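Local coordinates for putative exported protein (Bacteroides fragilis, PDB 4RAA) that is of unknown function but is probably exported to the cell envelope, and folds as a six-bladed beta-propeller of the YWTD superfamily, at residues C38-C52 and I55-K68. Residues are numbered along the deposited sequence; the frame is centred on the assembly and turned at random.
Sequences CLVKNVGLIRELNNC and ILDSANSNLYVFNK
The carboxylate of Asp57 receives two consecutive backbone amides of the facing segment, one on each oxygen. Lys41 N reaches Asp57 OD2 at 3.1 Å along an almost straight path (176° at the hydrogen), while Asn42 N reaches Asp57 OD1 at 3.1 Å on a more bent one. Both donors stand well out of the carboxylate plane. Weaker bonds from Ala59 N and Asn60 N to OD1, and from Asn60 ND2 to OD2, add to the grip and tie the turn after 55-57 to the incoming loop. With CG opposite the backbone N (chi1 176°), Asp57 offers one carboxylate face to both Lys41 N and Asn42 N. Next along, Tyr64 OH donates to Leu39 O over 2.9 Å, and Val40 CG2 lies 3.7 Å from Tyr64 CE2, the two side chains running past each other in opposite senses. Leu56 N bonds Leu45 O at 3.0 Å and Leu56 O accepts from Gly44 N; Gly44 and Leu45 thus both face Leu56, a classic beta bulge. Ile46 CD1 lies 3.8 Å from Ile55 CG1, the two side chains side by side and pointing the same way. At the far end, Lys68 NZ forms a salt bridge with Glu48 OE1 (2.8 Å), whereas Glu48 OE2 accepts a hydrogen bond from Asp314 N. Strands 45-49 and 55-57 run antiparallel (165°); sequential antiparallel neighbours 62-67 and 72-79 complete the four-stranded meander characteristic of a beta-propeller blade.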
loop_
_atom_site.group_PDB
_atom_site.type_symbol
_atom_site.label_atom_id
_atom_site.label_comp_id
_atom_site.label_asym_id
_atom_site.label_seq_id
_atom_site.Cartn_x
_atom_site.Cartn_y
_atom_site.Cartn_z
ATOM N N CYS A 38 21.035 -17.564 -12.011
ATOM C CA CYS A 38 19.710 -17.865 -12.580
ATOM C C CYS A 38 19.374 -19.352 -12.684
ATOM O O CYS A 38 18.879 -19.823 -13.715
ATOM C CB CYS A 38 19.587 -17.185 -13.950
ATOM S SG CYS A 38 20.625 -17.897 -15.246
ATOM N N LEU A 39 19.615 -20.087 -11.601
ATOM C CA LEU A 39 19.262 -21.520 -11.541
ATOM C C LEU A 39 17.735 -21.622 -11.382
ATOM O O LEU A 39 17.155 -20.897 -10.580
ATOM C CB LEU A 39 19.995 -22.226 -10.400
ATOM C CG LEU A 39 21.513 -22.359 -10.600
ATOM C CD1 LEU A 39 22.234 -22.640 -9.291
ATOM C CD2 LEU A 39 21.863 -23.432 -11.627
ATOM N N VAL A 40 17.107 -22.500 -12.161
ATOM C CA VAL A 40 15.658 -22.677 -12.180
ATOM C C VAL A 40 15.295 -24.132 -11.897
ATOM O O VAL A 40 15.772 -25.009 -12.597
ATOM C CB VAL A 40 15.077 -22.291 -13.571
ATOM C CG1 VAL A 40 13.564 -22.532 -13.631
ATOM C CG2 VAL A 40 15.391 -20.836 -13.908
ATOM N N LYS A 41 14.433 -24.366 -10.900
ATOM C CA LYS A 41 13.910 -25.708 -10.558
ATOM C C LYS A 41 12.613 -26.002 -11.310
ATOM O O LYS A 41 12.432 -27.083 -11.847
ATOM C CB LYS A 41 13.658 -25.834 -9.039
ATOM C CG LYS A 41 12.862 -27.070 -8.609
ATOM C CD LYS A 41 12.870 -27.283 -7.106
ATOM C CE LYS A 41 11.922 -28.415 -6.729
ATOM N NZ LYS A 41 12.083 -28.836 -5.311
ATOM N N ASN A 42 11.713 -25.028 -11.311
ATOM C CA ASN A 42 10.379 -25.143 -11.884
ATOM C C ASN A 42 10.068 -23.895 -12.716
ATOM O O ASN A 42 10.524 -22.813 -12.368
ATOM C CB ASN A 42 9.441 -25.294 -10.672
ATOM C CG ASN A 42 7.972 -25.357 -11.033
ATOM O OD1 ASN A 42 7.311 -24.324 -11.162
ATOM N ND2 ASN A 42 7.432 -26.576 -11.105
ATOM N N VAL A 43 9.354 -24.046 -13.831
ATOM C CA VAL A 43 8.898 -22.884 -14.630
ATOM C C VAL A 43 7.394 -22.869 -14.392
ATOM O O VAL A 43 6.616 -23.417 -15.182
ATOM C CB VAL A 43 9.289 -22.940 -16.132
ATOM C CG1 VAL A 43 8.725 -21.746 -16.904
ATOM C CG2 VAL A 43 10.803 -22.959 -16.276
ATOM N N GLY A 44 7.012 -22.272 -13.260
ATOM C CA GLY A 44 5.619 -22.203 -12.823
ATOM C C GLY A 44 4.715 -21.362 -13.696
ATOM O O GLY A 44 3.648 -21.825 -14.092
ATOM N N LEU A 45 5.147 -20.133 -13.988
ATOM C CA LEU A 45 4.371 -19.169 -14.774
ATOM C C LEU A 45 5.295 -18.406 -15.718
ATOM O O LEU A 45 6.444 -18.148 -15.364
ATOM C CB LEU A 45 3.669 -18.213 -13.802
ATOM C CG LEU A 45 2.841 -17.009 -14.280
ATOM C CD1 LEU A 45 1.676 -17.398 -15.191
ATOM C CD2 LEU A 45 2.330 -16.232 -13.068
ATOM N N ILE A 46 4.791 -18.045 -16.900
ATOM C CA ILE A 46 5.567 -17.304 -17.906
ATOM C C ILE A 46 4.718 -16.253 -18.645
ATOM O O ILE A 46 3.584 -16.531 -18.997
ATOM C CB ILE A 46 6.272 -18.277 -18.884
ATOM C CG1 ILE A 46 7.309 -17.549 -19.750
ATOM C CG2 ILE A 46 5.273 -19.036 -19.754
ATOM C CD1 ILE A 46 8.194 -18.490 -20.540
ATOM N N ARG A 47 5.289 -15.057 -18.850
ATOM C CA ARG A 47 4.638 -13.928 -19.525
ATOM C C ARG A 47 5.625 -13.177 -20.420
ATOM O O ARG A 47 6.793 -13.047 -20.060
ATOM C CB ARG A 47 4.091 -12.917 -18.498
ATOM C CG ARG A 47 3.047 -13.429 -17.509
ATOM C CD ARG A 47 1.766 -13.876 -18.190
ATOM N NE ARG A 47 0.711 -14.246 -17.235
ATOM C CZ ARG A 47 -0.390 -14.969 -17.510
ATOM N NH1 ARG A 47 -0.616 -15.490 -18.727
ATOM N NH2 ARG A 47 -1.281 -15.209 -16.533
ATOM N N GLU A 48 5.142 -12.678 -21.566
ATOM C CA GLU A 48 5.946 -11.853 -22.480
ATOM C C GLU A 48 5.963 -10.418 -21.961
ATOM O O GLU A 48 5.007 -9.980 -21.335
ATOM C CB GLU A 48 5.363 -11.804 -23.905
ATOM C CG GLU A 48 5.259 -13.118 -24.671
ATOM C CD GLU A 48 4.897 -12.904 -26.148
ATOM O OE1 GLU A 48 5.691 -12.276 -26.885
ATOM O OE2 GLU A 48 3.830 -13.384 -26.589
ATOM N N LEU A 49 7.041 -9.691 -22.246
ATOM C CA LEU A 49 7.176 -8.265 -21.885
ATOM C C LEU A 49 8.306 -7.678 -22.722
ATOM O O LEU A 49 9.484 -7.931 -22.429
ATOM C CB LEU A 49 7.452 -8.082 -20.388
ATOM C CG LEU A 49 7.696 -6.649 -19.889
ATOM C CD1 LEU A 49 6.491 -5.762 -20.174
ATOM C CD2 LEU A 49 8.048 -6.652 -18.409
ATOM N N ASN A 50 7.936 -6.898 -23.747
ATOM C CA ASN A 50 8.879 -6.337 -24.730
ATOM C C ASN A 50 9.453 -7.586 -25.447
ATOM O O ASN A 50 8.651 -8.438 -25.853
ATOM C CB ASN A 50 9.922 -5.404 -24.069
ATOM C CG ASN A 50 9.300 -4.413 -23.084
ATOM O OD1 ASN A 50 9.884 -4.132 -22.038
ATOM N ND2 ASN A 50 8.102 -3.912 -23.393
ATOM N N ASN A 51 10.774 -7.731 -25.590
ATOM C CA ASN A 51 11.363 -8.963 -26.148
ATOM C C ASN A 51 12.063 -9.752 -25.040
ATOM O O ASN A 51 13.233 -10.153 -25.168
ATOM C CB ASN A 51 12.264 -8.673 -27.373
ATOM C CG ASN A 51 11.475 -8.557 -28.675
ATOM O OD1 ASN A 51 10.258 -8.351 -28.675
ATOM N ND2 ASN A 51 12.173 -8.704 -29.798
ATOM N N CYS A 52 11.317 -9.981 -23.956
ATOM C CA CYS A 52 11.789 -10.737 -22.798
ATOM C C CYS A 52 10.711 -11.694 -22.282
ATOM O O CYS A 52 9.520 -11.535 -22.571
ATOM C CB CYS A 52 12.243 -9.800 -21.666
ATOM S SG CYS A 52 13.685 -8.780 -22.044
ATOM N N ILE A 55 9.767 -15.194 -16.061
ATOM C CA ILE A 55 9.590 -16.572 -15.567
ATOM C C ILE A 55 9.604 -16.584 -14.046
ATOM O O ILE A 55 10.535 -16.052 -13.444
ATOM C CB ILE A 55 10.705 -17.514 -16.096
ATOM C CG1 ILE A 55 10.536 -17.710 -17.610
ATOM C CG2 ILE A 55 10.691 -18.877 -15.379
ATOM C CD1 ILE A 55 11.649 -18.474 -18.294
ATOM N N LEU A 56 8.590 -17.227 -13.453
ATOM C CA LEU A 56 8.486 -17.431 -12.008
ATOM C C LEU A 56 8.796 -18.887 -11.676
ATOM O O LEU A 56 8.181 -19.790 -12.233
ATOM C CB LEU A 56 7.085 -17.102 -11.517
ATOM C CG LEU A 56 6.707 -17.405 -10.062
ATOM C CD1 LEU A 56 7.682 -16.784 -9.077
ATOM C CD2 LEU A 56 5.294 -16.904 -9.818
ATOM N N ASP A 57 9.748 -19.096 -10.772
ATOM C CA ASP A 57 10.133 -20.414 -10.285
ATOM C C ASP A 57 9.390 -20.568 -8.964
ATOM O O ASP A 57 9.957 -20.331 -7.904
ATOM C CB ASP A 57 11.667 -20.484 -10.129
ATOM C CG ASP A 57 12.165 -21.794 -9.518
ATOM O OD1 ASP A 57 11.357 -22.706 -9.256
ATOM O OD2 ASP A 57 13.394 -21.910 -9.303
ATOM N N SER A 58 8.124 -20.989 -9.035
ATOM C CA SER A 58 7.269 -21.149 -7.828
ATOM C C SER A 58 7.711 -22.248 -6.833
ATOM O O SER A 58 7.162 -22.331 -5.729
ATOM C CB SER A 58 5.788 -21.303 -8.215
ATOM O OG SER A 58 5.618 -22.278 -9.224
ATOM N N ALA A 59 8.678 -23.079 -7.226
ATOM C CA ALA A 59 9.274 -24.070 -6.340
ATOM C C ALA A 59 10.241 -23.377 -5.362
ATOM O O ALA A 59 10.142 -23.595 -4.157
ATOM C CB ALA A 59 9.992 -25.134 -7.149
ATOM N N ASN A 60 11.166 -22.563 -5.891
ATOM C CA ASN A 60 12.131 -21.765 -5.090
ATOM C C ASN A 60 11.715 -20.294 -4.853
ATOM O O ASN A 60 12.398 -19.579 -4.121
ATOM C CB ASN A 60 13.518 -21.778 -5.750
ATOM C CG ASN A 60 14.146 -23.165 -5.812
ATOM O OD1 ASN A 60 13.877 -24.033 -4.977
ATOM N ND2 ASN A 60 15.022 -23.366 -6.788
ATOM N N SER A 61 10.617 -19.858 -5.475
ATOM C CA SER A 61 10.067 -18.497 -5.376
ATOM C C SER A 61 10.994 -17.363 -5.827
ATOM O O SER A 61 11.107 -16.357 -5.142
ATOM C CB SER A 61 9.533 -18.216 -3.967
ATOM O OG SER A 61 8.911 -16.935 -3.917
ATOM N N ASN A 62 11.631 -17.542 -6.980
ATOM C CA ASN A 62 12.497 -16.536 -7.613
ATOM C C ASN A 62 11.804 -16.066 -8.886
ATOM O O ASN A 62 11.286 -16.892 -9.634
ATOM C CB ASN A 62 13.851 -17.149 -7.980
ATOM C CG ASN A 62 14.641 -17.599 -6.766
ATOM O OD1 ASN A 62 14.857 -16.824 -5.839
ATOM N ND2 ASN A 62 15.094 -18.841 -6.771
ATOM N N LEU A 63 11.784 -14.756 -9.127
ATOM C CA LEU A 63 11.186 -14.185 -10.334
ATOM C C LEU A 63 12.348 -13.760 -11.217
ATOM O O LEU A 63 13.123 -12.900 -10.812
ATOM C CB LEU A 63 10.287 -12.996 -9.979
ATOM C CG LEU A 63 9.541 -12.271 -11.101
ATOM C CD1 LEU A 63 8.638 -13.224 -11.862
ATOM C CD2 LEU A 63 8.715 -11.113 -10.547
ATOM N N TYR A 64 12.470 -14.364 -12.401
ATOM C CA TYR A 64 13.565 -14.084 -13.343
ATOM C C TYR A 64 13.128 -13.436 -14.645
ATOM O O TYR A 64 11.961 -13.546 -15.037
ATOM C CB TYR A 64 14.254 -15.380 -13.736
ATOM C CG TYR A 64 14.956 -16.094 -12.630
ATOM C CD1 TYR A 64 15.999 -15.484 -11.938
ATOM C CD2 TYR A 64 14.657 -17.423 -12.334
ATOM C CE1 TYR A 64 16.685 -16.157 -10.932
ATOM C CE2 TYR A 64 15.351 -18.113 -11.342
ATOM C CZ TYR A 64 16.355 -17.474 -10.642
ATOM O OH TYR A 64 17.026 -18.158 -9.662
ATOM N N VAL A 65 14.083 -12.771 -15.307
ATOM C CA VAL A 65 13.882 -12.198 -16.641
ATOM C C VAL A 65 14.908 -12.845 -17.568
ATOM O O VAL A 65 16.118 -12.800 -17.312
ATOM C CB VAL A 65 14.023 -10.667 -16.693
ATOM C CG1 VAL A 65 13.737 -10.146 -18.103
ATOM C CG2 VAL A 65 13.066 -10.017 -15.697
ATOM N N PHE A 66 14.391 -13.486 -18.610
ATOM C CA PHE A 66 15.171 -14.087 -19.667
ATOM C C PHE A 66 14.824 -13.381 -20.974
ATOM O O PHE A 66 13.801 -12.695 -21.088
ATOM C CB PHE A 66 14.881 -15.578 -19.783
ATOM C CG PHE A 66 15.529 -16.408 -18.720
ATOM C CD1 PHE A 66 14.917 -16.588 -17.484
ATOM C CD2 PHE A 66 16.753 -17.039 -18.960
ATOM C CE1 PHE A 66 15.510 -17.380 -16.505
ATOM C CE2 PHE A 66 17.352 -17.838 -17.986
ATOM C CZ PHE A 66 16.730 -18.006 -16.754
ATOM N N ASN A 67 15.691 -13.586 -21.954
ATOM C CA ASN A 67 15.586 -13.003 -23.282
ATOM C C ASN A 67 14.906 -14.014 -24.217
ATOM O O ASN A 67 14.864 -15.208 -23.907
ATOM C CB ASN A 67 17.022 -12.708 -23.736
ATOM C CG ASN A 67 17.115 -11.855 -24.974
ATOM O OD1 ASN A 67 16.122 -11.513 -25.628
ATOM N ND2 ASN A 67 18.343 -11.505 -25.307
ATOM N N LYS A 68 14.386 -13.533 -25.355
ATOM C CA LYS A 68 13.791 -14.392 -26.413
ATOM C C LYS A 68 14.750 -15.514 -26.815
ATOM O O LYS A 68 14.328 -16.644 -27.024
ATOM C CB LYS A 68 13.440 -13.584 -27.680
ATOM C CG LYS A 68 12.288 -12.595 -27.542
ATOM C CD LYS A 68 10.923 -13.266 -27.465
ATOM C CE LYS A 68 9.820 -12.225 -27.314
ATOM N NZ LYS A 68 8.446 -12.799 -27.324
#